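Local coordinates for protein 3-deoxy-D-manno-octulosonate 8-phosphate phosphatase KdsC (Haemophilus influenzae, PDB 4HGP) that hydrolyses 3-deoxy-D-manno-octulosonate 8-phosphate to 3-deoxy-D-manno-octulosonate and inorganic phosphate, using magnesium as cofactor, in lipopolysaccharide biosynthesis, at residues Ile12-Gly17 with Ile105-Val110; Leu42-Leu47 with Leu72-Phe77; Ala55-Arg60 with Leu82-Ala87; Glu6-Val11 with Gln101-Gly106. All coordinates share one frame; numbering follows the deposited sequence.

Interaction 1 of 4, residues Ile12-Gly17 with Ile105-Val110. With MG (magnesium ion), chain B; VN4 (oxido(dioxo)vanadium), chain C.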
loop_
_atom_site.group_PDB
_atom_site.type_symbol
_atom_site.label_atom_id
_atom_site.label_comp_id
_atom_site.label_asym_id
_atom_site.label_seq_id
_atom_site.Cartn_x
_atom_site.Cartn_y
_atom_site.Cartn_z
ATOM N N ILE A 12 11.599 22.212 -8.102
ATOM C CA ILE A 12 10.708 21.576 -9.064
ATOM C C ILE A 12 10.608 20.078 -8.776
ATOM O O ILE A 12 11.623 19.397 -8.631
ATOM C CB ILE A 12 11.203 21.786 -10.498
ATOM C CG1 ILE A 12 11.381 23.284 -10.776
ATOM C CG2 ILE A 12 10.253 21.123 -11.487
ATOM C CD1 ILE A 12 11.963 23.590 -12.150
ATOM N N THR A 13 9.385 19.569 -8.674
ATOM C CA THR A 13 9.207 18.160 -8.356
ATOM C C THR A 13 8.412 17.390 -9.408
ATOM O O THR A 13 7.423 17.874 -9.954
ATOM C CB THR A 13 8.570 17.965 -6.961
ATOM O OG1 THR A 13 8.549 16.572 -6.624
ATOM C CG2 THR A 13 7.148 18.536 -6.912
ATOM N N ASP A 14 8.880 16.184 -9.690
ATOM C CA ASP A 14 8.124 15.221 -10.459
ATOM C C ASP A 14 7.010 14.660 -9.561
ATOM O O ASP A 14 7.085 14.776 -8.343
ATOM C CB ASP A 14 9.059 14.109 -10.900
ATOM C CG ASP A 14 8.330 12.985 -11.547
ATOM O OD1 ASP A 14 7.527 13.275 -12.453
ATOM O OD2 ASP A 14 8.527 11.829 -11.123
ATOM N N VAL A 15 5.974 14.064 -10.145
ATOM C CA VAL A 15 4.865 13.563 -9.333
ATOM C C VAL A 15 4.895 12.061 -9.118
ATOM O O VAL A 15 4.996 11.584 -7.982
ATOM C CB VAL A 15 3.505 13.932 -9.938
ATOM C CG1 VAL A 15 2.372 13.474 -9.028
ATOM C CG2 VAL A 15 3.445 15.424 -10.213
ATOM N N ASP A 16 4.764 11.312 -10.205
ATOM C CA ASP A 16 4.634 9.868 -10.073
ATOM C C ASP A 16 5.968 9.277 -9.651
ATOM O O ASP A 16 6.989 9.460 -10.335
ATOM C CB ASP A 16 4.128 9.230 -11.374
ATOM C CG ASP A 16 2.847 9.869 -11.882
ATOM O OD1 ASP A 16 1.817 9.772 -11.179
ATOM O OD2 ASP A 16 2.866 10.467 -12.985
ATOM N N GLY A 17 5.956 8.595 -8.510
ATOM C CA GLY A 17 7.150 7.962 -7.977
ATOM C C GLY A 17 7.996 8.886 -7.117
ATOM O O GLY A 17 9.057 8.498 -6.622
ATOM N N ILE A 105 13.732 17.120 -8.007
ATOM C CA ILE A 105 13.671 15.782 -7.431
ATOM C C ILE A 105 12.868 14.843 -8.346
ATOM O O ILE A 105 11.731 15.148 -8.717
ATOM C CB ILE A 105 13.105 15.838 -6.001
ATOM C CG1 ILE A 105 12.921 14.431 -5.417
ATOM C CG2 ILE A 105 11.811 16.632 -5.976
ATOM C CD1 ILE A 105 12.509 14.427 -3.962
ATOM N N GLY A 106 13.480 13.722 -8.730
ATOM C CA GLY A 106 12.870 12.791 -9.672
ATOM C C GLY A 106 13.088 11.334 -9.301
ATOM O O GLY A 106 13.672 11.050 -8.263
ATOM N N ASP A 107 12.628 10.407 -10.139
ATOM C CA ASP A 107 12.802 8.980 -9.858
ATOM C C ASP A 107 13.090 8.089 -11.061
ATOM O O ASP A 107 13.325 6.896 -10.887
ATOM C CB ASP A 107 11.550 8.418 -9.180
ATOM C CG ASP A 107 10.418 8.186 -10.167
ATOM O OD1 ASP A 107 9.790 9.182 -10.567
ATOM O OD2 ASP A 107 10.156 7.022 -10.550
ATOM N N ASP A 108 13.032 8.628 -12.273
ATOM C CA ASP A 108 13.145 7.780 -13.455
ATOM C C ASP A 108 13.826 8.503 -14.616
ATOM O O ASP A 108 14.135 9.690 -14.529
ATOM C CB ASP A 108 11.763 7.235 -13.858
ATOM C CG ASP A 108 11.842 5.959 -14.697
ATOM O OD1 ASP A 108 12.924 5.336 -14.770
ATOM O OD2 ASP A 108 10.800 5.571 -15.274
ATOM N N SER A 109 14.048 7.766 -15.699
ATOM C CA SER A 109 14.766 8.250 -16.874
ATOM C C SER A 109 14.263 9.594 -17.409
ATOM O O SER A 109 15.060 10.411 -17.873
ATOM C CB SER A 109 14.715 7.190 -17.970
ATOM O OG SER A 109 15.311 5.980 -17.540
ATOM N N VAL A 110 12.951 9.821 -17.333
ATOM C CA VAL A 110 12.320 11.033 -17.864
ATOM C C VAL A 110 12.822 12.276 -17.128
ATOM O O VAL A 110 12.746 13.403 -17.631
ATOM C CB VAL A 110 10.774 10.944 -17.766
ATOM C CG1 VAL A 110 10.319 11.000 -16.312
ATOM C CG2 VAL A 110 10.100 12.047 -18.578
HETATM MG MG MG B . 8.410 9.931 -11.795
HETATM V V VN4 C . 6.299 11.943 -13.520
HETATM O O1 VN4 C . 4.794 12.924 -12.485
HETATM O O2 VN4 C . 7.154 10.174 -12.830
HETATM O O3 VN4 C . 7.136 12.916 -15.167
HETATM O O HOH W 1 8.151 7.996 -12.481
HETATM O O HOH W 2 9.717 10.360 -13.338
#

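Interaction 2 of 4, residues Leu42-Leu47 with Leu72-Phe77. With KDO (3-deoxy-alpha-D-manno-oct-2-ulopyranosonic acid), chain D.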
loop_
_atom_site.group_PDB
_atom_site.type_symbol
_atom_site.label_atom_id
_atom_site.label_comp_id
_atom_site.label_asym_id
_atom_site.label_seq_id
_atom_site.Cartn_x
_atom_site.Cartn_y
_atom_site.Cartn_z
ATOM N N LEU A 42 2.963 19.211 3.913
ATOM C CA LEU A 42 3.408 20.174 4.901
ATOM C C LEU A 42 4.772 20.730 4.537
ATOM O O LEU A 42 5.027 21.895 4.761
ATOM C CB LEU A 42 3.435 19.580 6.304
ATOM C CG LEU A 42 3.436 20.680 7.369
ATOM C CD1 LEU A 42 2.298 21.662 7.140
ATOM C CD2 LEU A 42 3.352 20.074 8.760
ATOM N N GLY A 43 5.638 19.890 3.972
ATOM C CA GLY A 43 6.953 20.326 3.540
ATOM C C GLY A 43 6.846 21.344 2.423
ATOM O O GLY A 43 7.614 22.311 2.367
ATOM N N ILE A 44 5.883 21.127 1.532
ATOM C CA ILE A 44 5.630 22.043 0.417
ATOM C C ILE A 44 5.237 23.426 0.923
ATOM O O ILE A 44 5.744 24.438 0.436
ATOM C CB ILE A 44 4.551 21.480 -0.551
ATOM C CG1 ILE A 44 5.173 20.429 -1.473
ATOM C CG2 ILE A 44 3.922 22.597 -1.379
ATOM C CD1 ILE A 44 4.167 19.603 -2.247
ATOM N N LYS A 45 4.354 23.459 1.918
ATOM C CA LYS A 45 3.900 24.711 2.521
ATOM C C LYS A 45 5.006 25.421 3.282
ATOM O O LYS A 45 5.059 26.649 3.305
ATOM C CB LYS A 45 2.722 24.463 3.463
ATOM C CG LYS A 45 1.491 23.861 2.799
ATOM C CD LYS A 45 1.053 24.657 1.581
ATOM C CE LYS A 45 0.689 26.088 1.937
ATOM N NZ LYS A 45 0.060 26.784 0.783
ATOM N N MET A 46 5.877 24.635 3.913
ATOM C CA MET A 46 7.015 25.158 4.669
ATOM C C MET A 46 8.041 25.842 3.773
ATOM O O MET A 46 8.564 26.904 4.112
ATOM C CB MET A 46 7.677 24.044 5.483
ATOM C CG MET A 46 6.855 23.569 6.668
ATOM S SD MET A 46 7.582 22.162 7.521
ATOM C CE MET A 46 6.504 22.004 8.933
ATOM N N LEU A 47 8.327 25.231 2.629
ATOM C CA LEU A 47 9.249 25.809 1.659
ATOM C C LEU A 47 8.726 27.144 1.143
ATOM O O LEU A 47 9.446 28.145 1.133
ATOM C CB LEU A 47 9.453 24.858 0.478
ATOM C CG LEU A 47 10.323 23.615 0.651
ATOM C CD1 LEU A 47 10.160 22.701 -0.559
ATOM C CD2 LEU A 47 11.775 23.993 0.819
ATOM N N LEU A 72 -2.605 22.749 -2.573
ATOM C CA LEU A 72 -1.335 23.108 -1.960
ATOM C C LEU A 72 -0.914 24.553 -2.198
ATOM O O LEU A 72 0.050 25.019 -1.603
ATOM C CB LEU A 72 -0.233 22.167 -2.440
ATOM C CG LEU A 72 -0.387 20.709 -2.016
ATOM C CD1 LEU A 72 0.694 19.840 -2.659
ATOM C CD2 LEU A 72 -0.352 20.591 -0.503
ATOM N N GLY A 73 -1.628 25.260 -3.062
ATOM C CA GLY A 73 -1.287 26.639 -3.357
ATOM C C GLY A 73 -0.122 26.745 -4.318
ATOM O O GLY A 73 0.563 27.771 -4.374
ATOM N N ILE A 74 0.117 25.678 -5.073
ATOM C CA ILE A 74 1.186 25.668 -6.064
ATOM C C ILE A 74 0.737 26.397 -7.333
ATOM O O ILE A 74 -0.339 26.120 -7.863
ATOM C CB ILE A 74 1.626 24.220 -6.399
ATOM C CG1 ILE A 74 2.176 23.533 -5.139
ATOM C CG2 ILE A 74 2.663 24.219 -7.518
ATOM C CD1 ILE A 74 2.598 22.100 -5.343
ATOM N N LYS A 75 1.571 27.317 -7.817
ATOM C CA LYS A 75 1.213 28.209 -8.920
ATOM C C LYS A 75 1.851 27.810 -10.254
ATOM O O LYS A 75 1.210 27.859 -11.304
ATOM C CB LYS A 75 1.636 29.639 -8.565
ATOM C CG LYS A 75 0.712 30.729 -9.071
ATOM C CD LYS A 75 1.407 31.658 -10.068
ATOM C CE LYS A 75 1.430 31.057 -11.470
ATOM N NZ LYS A 75 1.599 32.084 -12.535
ATOM N N LEU A 76 3.121 27.426 -10.209
ATOM C CA LEU A 76 3.894 27.185 -11.419
ATOM C C LEU A 76 3.997 25.689 -11.693
ATOM O O LEU A 76 4.356 24.928 -10.800
ATOM C CB LEU A 76 5.291 27.789 -11.258
ATOM C CG LEU A 76 5.326 29.284 -10.924
ATOM C CD1 LEU A 76 6.722 29.725 -10.524
ATOM C CD2 LEU A 76 4.818 30.090 -12.094
ATOM N N PHE A 77 3.681 25.267 -12.919
ATOM C CA PHE A 77 3.674 23.842 -13.267
ATOM C C PHE A 77 3.464 23.569 -14.757
ATOM O O PHE A 77 2.761 24.303 -15.433
ATOM C CB PHE A 77 2.619 23.074 -12.446
ATOM C CG PHE A 77 1.209 23.615 -12.576
ATOM C CD1 PHE A 77 0.402 23.243 -13.637
ATOM C CD2 PHE A 77 0.688 24.469 -11.616
ATOM C CE1 PHE A 77 -0.889 23.727 -13.750
ATOM C CE2 PHE A 77 -0.595 24.950 -11.722
ATOM C CZ PHE A 77 -1.386 24.582 -12.788
HETATM C C1 KDO D . -1.424 17.988 3.131
HETATM O O1A KDO D . -2.555 18.077 2.594
HETATM O O1B KDO D . -0.578 17.190 2.661
HETATM C C2 KDO D . -1.079 18.806 4.336
HETATM O O2 KDO D . 0.294 18.420 4.750
HETATM C C3 KDO D . -1.090 19.952 4.060
HETATM C C4 KDO D . -1.092 20.812 5.007
HETATM O O4 KDO D . -1.980 21.952 4.521
HETATM C C5 KDO D . -1.673 20.451 6.324
HETATM O O5 KDO D . -2.970 20.824 6.230
HETATM C C6 KDO D . -1.582 18.940 6.909
HETATM O O6 KDO D . -2.026 18.497 5.473
HETATM C C7 KDO D . -2.391 18.561 7.837
HETATM O O7 KDO D . -3.632 19.312 7.747
HETATM C C8 KDO D . -1.754 18.728 9.268
HETATM O O8 KDO D . -2.328 18.022 10.313
#

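Interaction 3 of 4, residues Ala55-Arg60 with Leu82-Ala87. With KDO (3-deoxy-alpha-D-manno-oct-2-ulopyranosonic acid), chain E; VN4 (oxido(dioxo)vanadium), chain C.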
loop_
_atom_site.group_PDB
_atom_site.type_symbol
_atom_site.label_atom_id
_atom_site.label_comp_id
_atom_site.label_asym_id
_atom_site.label_seq_id
_atom_site.Cartn_x
_atom_site.Cartn_y
_atom_site.Cartn_z
ATOM N N ALA A 55 7.448 24.124 -7.711
ATOM C CA ALA A 55 6.795 23.846 -8.986
ATOM C C ALA A 55 6.678 22.351 -9.253
ATOM O O ALA A 55 7.468 21.542 -8.754
ATOM C CB ALA A 55 7.523 24.540 -10.132
ATOM N N VAL A 56 5.674 21.990 -10.042
ATOM C CA VAL A 56 5.433 20.608 -10.385
ATOM C C VAL A 56 5.684 20.397 -11.868
ATOM O O VAL A 56 5.266 21.201 -12.691
ATOM C CB VAL A 56 4.003 20.211 -10.026
ATOM C CG1 VAL A 56 3.685 18.843 -10.569
ATOM C CG2 VAL A 56 3.827 20.250 -8.529
ATOM N N LEU A 57 6.398 19.322 -12.196
ATOM C CA LEU A 57 6.685 18.959 -13.576
ATOM C C LEU A 57 6.418 17.470 -13.772
ATOM O O LEU A 57 7.135 16.631 -13.229
ATOM C CB LEU A 57 8.140 19.291 -13.918
ATOM C CG LEU A 57 8.611 19.054 -15.353
ATOM C CD1 LEU A 57 7.669 19.716 -16.350
ATOM C CD2 LEU A 57 10.029 19.566 -15.524
ATOM N N SER A 58 5.386 17.155 -14.550
ATOM C CA SER A 58 4.935 15.776 -14.720
ATOM C C SER A 58 4.685 15.425 -16.181
ATOM O O SER A 58 4.171 16.241 -16.939
ATOM C CB SER A 58 3.651 15.537 -13.912
ATOM O OG SER A 58 3.178 14.212 -14.069
ATOM N N GLY A 59 5.045 14.206 -16.567
ATOM C CA GLY A 59 4.767 13.711 -17.902
ATOM C C GLY A 59 3.325 13.265 -18.064
ATOM O O GLY A 59 2.890 12.915 -19.164
ATOM N N ARG A 60 2.585 13.259 -16.960
ATOM C CA ARG A 60 1.157 12.953 -16.978
ATOM C C ARG A 60 0.341 14.140 -16.484
ATOM O O ARG A 60 0.829 14.968 -15.712
ATOM C CB ARG A 60 0.837 11.728 -16.107
ATOM C CG ARG A 60 1.559 10.457 -16.501
ATOM C CD ARG A 60 0.914 9.261 -15.831
ATOM N NE ARG A 60 -0.465 9.101 -16.280
ATOM C CZ ARG A 60 -0.833 8.362 -17.318
ATOM N NH1 ARG A 60 0.075 7.692 -18.021
ATOM N NH2 ARG A 60 -2.112 8.295 -17.656
ATOM N N LEU A 82 6.827 15.477 -21.292
ATOM C CA LEU A 82 7.805 14.396 -21.251
ATOM C C LEU A 82 9.222 14.842 -21.589
ATOM O O LEU A 82 10.191 14.165 -21.245
ATOM C CB LEU A 82 7.377 13.264 -22.184
ATOM C CG LEU A 82 6.233 12.411 -21.637
ATOM C CD1 LEU A 82 5.787 11.411 -22.678
ATOM C CD2 LEU A 82 6.677 11.702 -20.378
ATOM N N GLU A 83 9.336 15.969 -22.280
ATOM C CA GLU A 83 10.631 16.577 -22.520
ATOM C C GLU A 83 10.789 17.657 -21.462
ATOM O O GLU A 83 10.133 18.699 -21.526
ATOM C CB GLU A 83 10.703 17.151 -23.936
ATOM C CG GLU A 83 12.093 17.647 -24.353
ATOM C CD GLU A 83 12.372 19.065 -23.881
ATOM O OE1 GLU A 83 11.606 19.983 -24.260
ATOM O OE2 GLU A 83 13.357 19.257 -23.131
ATOM N N LYS A 84 11.651 17.394 -20.480
ATOM C CA LYS A 84 11.655 18.182 -19.248
ATOM C C LYS A 84 12.785 19.200 -19.113
ATOM O O LYS A 84 12.778 20.008 -18.184
ATOM C CB LYS A 84 11.635 17.257 -18.031
ATOM C CG LYS A 84 10.330 16.512 -17.840
ATOM C CD LYS A 84 10.329 15.746 -16.543
ATOM C CE LYS A 84 9.006 15.058 -16.341
ATOM N NZ LYS A 84 8.939 14.372 -15.025
ATOM N N GLU A 85 13.748 19.173 -20.027
ATOM C CA GLU A 85 14.824 20.155 -19.986
ATOM C C GLU A 85 14.302 21.549 -20.264
ATOM O O GLU A 85 14.491 22.451 -19.456
ATOM C CB GLU A 85 15.922 19.834 -20.985
ATOM C CG GLU A 85 16.980 20.921 -21.052
ATOM C CD GLU A 85 18.056 20.615 -22.064
ATOM O OE1 GLU A 85 18.510 19.451 -22.117
ATOM O OE2 GLU A 85 18.442 21.533 -22.812
ATOM N N THR A 86 13.661 21.728 -21.417
ATOM C CA THR A 86 13.076 23.021 -21.758
ATOM C C THR A 86 12.026 23.419 -20.728
ATOM O O THR A 86 11.889 24.590 -20.404
ATOM C CB THR A 86 12.449 23.041 -23.171
ATOM O OG1 THR A 86 11.466 22.006 -23.288
ATOM C CG2 THR A 86 13.521 22.841 -24.244
ATOM N N ALA A 87 11.302 22.438 -20.199
ATOM C CA ALA A 87 10.266 22.717 -19.208
ATOM C C ALA A 87 10.855 23.335 -17.937
ATOM O O ALA A 87 10.288 24.267 -17.369
ATOM C CB ALA A 87 9.491 21.457 -18.879
HETATM C C1 KDO E . 2.828 5.172 -17.340
HETATM O O1A KDO E . 1.640 5.536 -17.513
HETATM O O1B KDO E . 3.069 4.177 -16.614
HETATM C C2 KDO E . 3.961 5.919 -17.969
HETATM O O2 KDO E . 5.219 5.272 -17.519
HETATM C C3 KDO E . 3.888 5.845 -19.143
HETATM C C4 KDO E . 4.597 6.638 -19.855
HETATM O O4 KDO E . 3.730 6.990 -21.059
HETATM C C5 KDO E . 4.992 7.959 -19.308
HETATM O O5 KDO E . 3.999 8.792 -19.697
HETATM C C6 KDO E . 5.290 8.170 -17.726
HETATM O O6 KDO E . 3.969 7.357 -17.501
HETATM C C7 KDO E . 5.258 9.354 -17.219
HETATM O O7 KDO E . 4.348 10.192 -17.983
HETATM C C8 KDO E . 6.690 10.006 -17.171
HETATM O O8 KDO E . 6.877 11.085 -16.322
HETATM V V VN4 C . 6.299 11.943 -13.520
HETATM O O1 VN4 C . 4.794 12.924 -12.485
HETATM O O2 VN4 C . 7.154 10.174 -12.830
HETATM O O3 VN4 C . 7.136 12.916 -15.167
#

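Interaction 4 of 4, residues Glu6-Val11 with Gln101-Gly106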
loop_
_atom_site.group_PDB
_atom_site.type_symbol
_atom_site.label_atom_id
_atom_site.label_comp_id
_atom_site.label_asym_id
_atom_site.label_seq_id
_atom_site.Cartn_x
_atom_site.Cartn_y
_atom_site.Cartn_z
ATOM N N GLU A 6 22.151 25.908 0.381
ATOM C CA GLU A 6 22.060 27.252 0.939
ATOM C C GLU A 6 21.481 28.288 -0.014
ATOM O O GLU A 6 20.930 29.305 0.415
ATOM C CB GLU A 6 23.447 27.716 1.372
ATOM C CG GLU A 6 23.729 27.491 2.820
ATOM C CD GLU A 6 25.071 28.036 3.248
ATOM O OE1 GLU A 6 25.778 28.647 2.417
ATOM O OE2 GLU A 6 25.421 27.851 4.425
ATOM N N ASN A 7 21.627 28.046 -1.308
ATOM C CA ASN A 7 21.231 29.040 -2.294
ATOM C C ASN A 7 20.017 28.628 -3.123
ATOM O O ASN A 7 19.749 29.205 -4.177
ATOM C CB ASN A 7 22.420 29.384 -3.190
ATOM C CG ASN A 7 23.578 29.997 -2.413
ATOM O OD1 ASN A 7 23.377 30.735 -1.440
ATOM N ND2 ASN A 7 24.797 29.694 -2.841
ATOM N N ILE A 8 19.281 27.632 -2.639
ATOM C CA ILE A 8 18.071 27.198 -3.319
ATOM C C ILE A 8 16.899 28.133 -3.030
ATOM O O ILE A 8 16.574 28.414 -1.869
ATOM C CB ILE A 8 17.688 25.741 -2.979
ATOM C CG1 ILE A 8 18.808 24.782 -3.386
ATOM C CG2 ILE A 8 16.383 25.362 -3.667
ATOM C CD1 ILE A 8 19.359 25.027 -4.780
ATOM N N LYS A 9 16.281 28.624 -4.102
ATOM C CA LYS A 9 15.137 29.518 -4.009
ATOM C C LYS A 9 13.939 28.923 -4.743
ATOM O O LYS A 9 12.846 29.486 -4.736
ATOM C CB LYS A 9 15.493 30.877 -4.615
ATOM C CG LYS A 9 16.724 31.523 -4.011
ATOM C CD LYS A 9 16.435 32.045 -2.613
ATOM C CE LYS A 9 15.370 33.118 -2.659
ATOM N NZ LYS A 9 14.965 33.534 -1.305
ATOM N N PHE A 10 14.144 27.774 -5.375
ATOM C CA PHE A 10 13.119 27.192 -6.232
ATOM C C PHE A 10 13.273 25.679 -6.283
ATOM O O PHE A 10 14.368 25.175 -6.512
ATOM C CB PHE A 10 13.242 27.778 -7.639
ATOM C CG PHE A 10 12.088 27.448 -8.553
ATOM C CD1 PHE A 10 10.812 27.247 -8.048
ATOM C CD2 PHE A 10 12.290 27.347 -9.923
ATOM C CE1 PHE A 10 9.754 26.947 -8.891
ATOM C CE2 PHE A 10 11.240 27.049 -10.774
ATOM C CZ PHE A 10 9.969 26.852 -10.255
ATOM N N VAL A 11 12.174 24.967 -6.060
ATOM C CA VAL A 11 12.165 23.508 -6.132
ATOM C C VAL A 11 11.139 23.018 -7.150
ATOM O O VAL A 11 9.956 23.359 -7.067
ATOM C CB VAL A 11 11.827 22.864 -4.771
ATOM C CG1 VAL A 11 11.763 21.358 -4.917
ATOM C CG2 VAL A 11 12.844 23.266 -3.706
ATOM N N GLN A 101 20.049 28.224 -8.487
ATOM C CA GLN A 101 19.122 28.471 -7.388
ATOM C C GLN A 101 18.005 27.427 -7.402
ATOM O O GLN A 101 17.092 27.469 -6.570
ATOM C CB GLN A 101 18.515 29.877 -7.501
ATOM C CG GLN A 101 19.483 31.032 -7.194
ATOM C CD GLN A 101 18.923 32.407 -7.548
ATOM O OE1 GLN A 101 18.164 32.564 -8.508
ATOM N NE2 GLN A 101 19.301 33.415 -6.767
ATOM N N THR A 102 18.067 26.496 -8.349
ATOM C CA THR A 102 16.971 25.547 -8.550
ATOM C C THR A 102 17.331 24.101 -8.206
ATOM O O THR A 102 18.375 23.600 -8.613
ATOM C CB THR A 102 16.433 25.583 -10.004
ATOM O OG1 THR A 102 16.110 26.925 -10.375
ATOM C CG2 THR A 102 15.193 24.710 -10.145
ATOM N N ALA A 103 16.443 23.439 -7.465
ATOM C CA ALA A 103 16.590 22.022 -7.133
ATOM C C ALA A 103 15.472 21.182 -7.749
ATOM O O ALA A 103 14.319 21.611 -7.793
ATOM C CB ALA A 103 16.616 21.832 -5.631
ATOM N N TYR A 104 15.816 19.984 -8.223
ATOM C CA TYR A 104 14.838 19.097 -8.855
ATOM C C TYR A 104 14.893 17.733 -8.195
ATOM O O TYR A 104 15.966 17.241 -7.875
ATOM C CB TYR A 104 15.107 18.941 -10.360
ATOM C CG TYR A 104 14.053 18.130 -11.103
ATOM C CD1 TYR A 104 12.955 18.755 -11.680
ATOM C CD2 TYR A 104 14.153 16.742 -11.222
ATOM C CE1 TYR A 104 11.986 18.028 -12.359
ATOM C CE2 TYR A 104 13.184 16.008 -11.894
ATOM C CZ TYR A 104 12.102 16.660 -12.465
ATOM O OH TYR A 104 11.124 15.958 -13.141
ATOM N N ILE A 105 13.732 17.120 -8.007
ATOM C CA ILE A 105 13.671 15.782 -7.431
ATOM C C ILE A 105 12.868 14.843 -8.346
ATOM O O ILE A 105 11.731 15.148 -8.717
ATOM C CB ILE A 105 13.105 15.838 -6.001
ATOM C CG1 ILE A 105 12.921 14.431 -5.417
ATOM C CG2 ILE A 105 11.811 16.632 -5.976
ATOM C CD1 ILE A 105 12.509 14.427 -3.962
ATOM N N GLY A 106 13.480 13.722 -8.730
ATOM C CA GLY A 106 12.870 12.791 -9.672
ATOM C C GLY A 106 13.088 11.334 -9.301
ATOM O O GLY A 106 13.672 11.050 -8.263
#

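Interaction 1 of 4, residues Ile12-Gly17 with Ile105-Val110
Thr13 and Ile105 form a parallel bridge between neighbouring strands, with Ile105 N bonded to Ile12 O at 3.2 Å. Asp14 N donates in turn to Ile105 O, almost straight at 174°. The side chains of Thr13 and Ile105 run side by side in the same direction, OG1 of Thr13 lying 3.3 Å from CG2 of Ile105, while the threonine hydroxyl donates to the carbonyl of Asp14. Beyond the bridge both segments leave the sheet and converge on a magnesium ion. Asp14, with CG anti to the backbone N (chi1 173°), splits its carboxylate between two centres: OD2 binds magnesium at 2.0 Å and OD1 lies 2.1 Å from the vanadium. Asp14 and Asp16 fit the DxDx(T/V) motif of the haloacid dehalogenase (HAD) superfamily, at the C-terminal ends of the strands of its Rossmann-like core, and the OD1 to vanadium link is consistent with the nucleophilic role of the first aspartate in these phosphatases. Asp16 contributes its backbone O to magnesium at 2.1 Å, and Asp107 its OD1 at 2.0 Å; the shared cation lets these two oxygens and Asp14 OD2 sit close together without hydrogen bonds. Two waters and, at a doubtfully short distance, O2 of the vanadate complete six ligands. Asp107 OD2 also pairs with Arg39 of the second subunit. Asp16 N and Val15 N both donate to O1 of the vanadate, the former at 2.8 Å (164°).

Interaction 2 of 4, residues Leu42-Leu47 with Leu72-Phe77
Ile44 and Lys45, neighbours on helix 38-49, meet Leu72 and Ile74 where helix 63-72 gives way to the loop before strand 76-78, within the Rossmann-like fold of the HAD superfamily. Gly73 closes helix 63-72 with a Schellman motif: it is the first residue to leave helical angles and adopts a positive phi of 79°, with two bonds returning to the last turn. The polar part of the contact uses the carbonyl of that last turn. Lys45 NZ donates to Leu72 O at 3.0 Å, approaching from above the carbonyl plane, 50° out of it, and not along a lone pair. The lysine chain gets there by bending at chi2 and chi3, which also brings its CD to 3.4 Å from Leu72 O. A positive charge at the C-terminal end of a helix probably suits the helix dipole. Lys45 probably also takes part in substrate binding, and the same helix borders the bound sugar acid: Leu42 N lies 2.9 Å from O2 of KDO, which is further held by Val38, Arg68 and Met178. The apolar part lies on the buried side. The side chains of Ile44 and Leu72 are nearly perpendicular, CD1 of Ile44 standing 3.5 Å from CD1 of Leu72. The other branch of the isoleucine, CG2 of Ile44, rests 4.2 Å from CD1 of Ile74.

Interaction 3 of 4, residues Ala55-Arg60 with Leu82-Ala87
Next to the packing of Gly59 on Leu82, the guanidinium of Arg60 meets the bound KDO: the ring oxygen O6 lies at its edge, in plane, whereas the carboxylate oxygen O1A is approached obliquely, 2.7 Å from NH1 of Arg60. Val38, Arg68 and Met178 of the second subunit also hold this sugar acid. Ser58, just after strand 53-57, and Lys84 occupy the places expected of the conserved Ser/Thr and Lys of HAD phosphatases. The two segments interlock through Leu57, which lies alongside Lys84, the side chains running opposite ways, with CD2 of Leu57 3.8 Å from CB of Lys84. Its other branch, CD1, sits 3.6 Å from CB of Ala87. Extended beyond CG, Lys84 bonds through NZ to O3 of the vanadate at a very short distance, and NZ also makes a weak bond to Leu57 O at 3.4 Å. Asp111, by a salt bridge, and Tyr104, by a hydrogen bond, are further partners of NZ. Gly59 N donates to the vanadate O3 at 2.8 Å (151°). Glu83 caps the start of helix 84-95. Leu82 covers C8 of the sugar acid with CD2, and the same methyl comes within 3.7 Å of Gly59 CA.

Interaction 4 of 4, residues Glu6-Val11 with Gln101-Gly106
Phe10 and Val11 pair with Thr102 and Ala103 as adjacent parallel strands in the middle of the main sheet, at the end away from the active site. Two backbone N-H groups converge on one carbonyl here: Lys9 N gives a bond of 2.8 Å to Gln101 O, in the carbonyl plane and on a lone pair, while Phe10 N makes a weak one of 3.2 Å. One step on, Ala103 N donates to Phe10 O at 2.9 Å, nearly straight at 168°. CA-H groups fill in between, as where Val11 CA comes 3.3 Å from Ala103 O. The sheet is the centre of a three-layer, Rossmann-like HAD core. On one face Phe10 and Thr102 lie side by side, the anti placement of CG of Phe10 (chi1 -169°) swinging the ring alongside Thr102, and Thr102 OG1 stands at the edge of the ring, 3.9 Å from Phe10 CD2; the hydroxyl bonds to Thr98 O, and the ring packs on helix 84-95. On the other face Val11 packs on helix 147-158, while Ala103 meets Thr120 and Phe122. Ile8, ahead of the strand, sends CG2 to 4.0 Å from Ala103 CB.

How the interactions relate
Interactions 1 and 4 are two halves of one strand pairing, sharing Ile105 and Gly106 and joined by a probable hydrogen bond from Ile12 N to Ala103 O at 2.8 Å. Interaction 3 lies on the other flank of strand 10-13, linked to interaction 1 through Thr13 N and Ala55 O at 2.8 Å, and to interaction 4 through Ala55 N and Val11 O at 2.7 Å. Interactions 1 and 3, with centres 9 Å apart, both line the vanadate. Interaction 2 reaches the same sheet through strand 76-78, touching interaction 3 where Phe77 CB lies 3.3 Å from Val56 O. The KDO molecules beside interactions 2 and 3 lie between chains, consistent with a pocket built from two subunits.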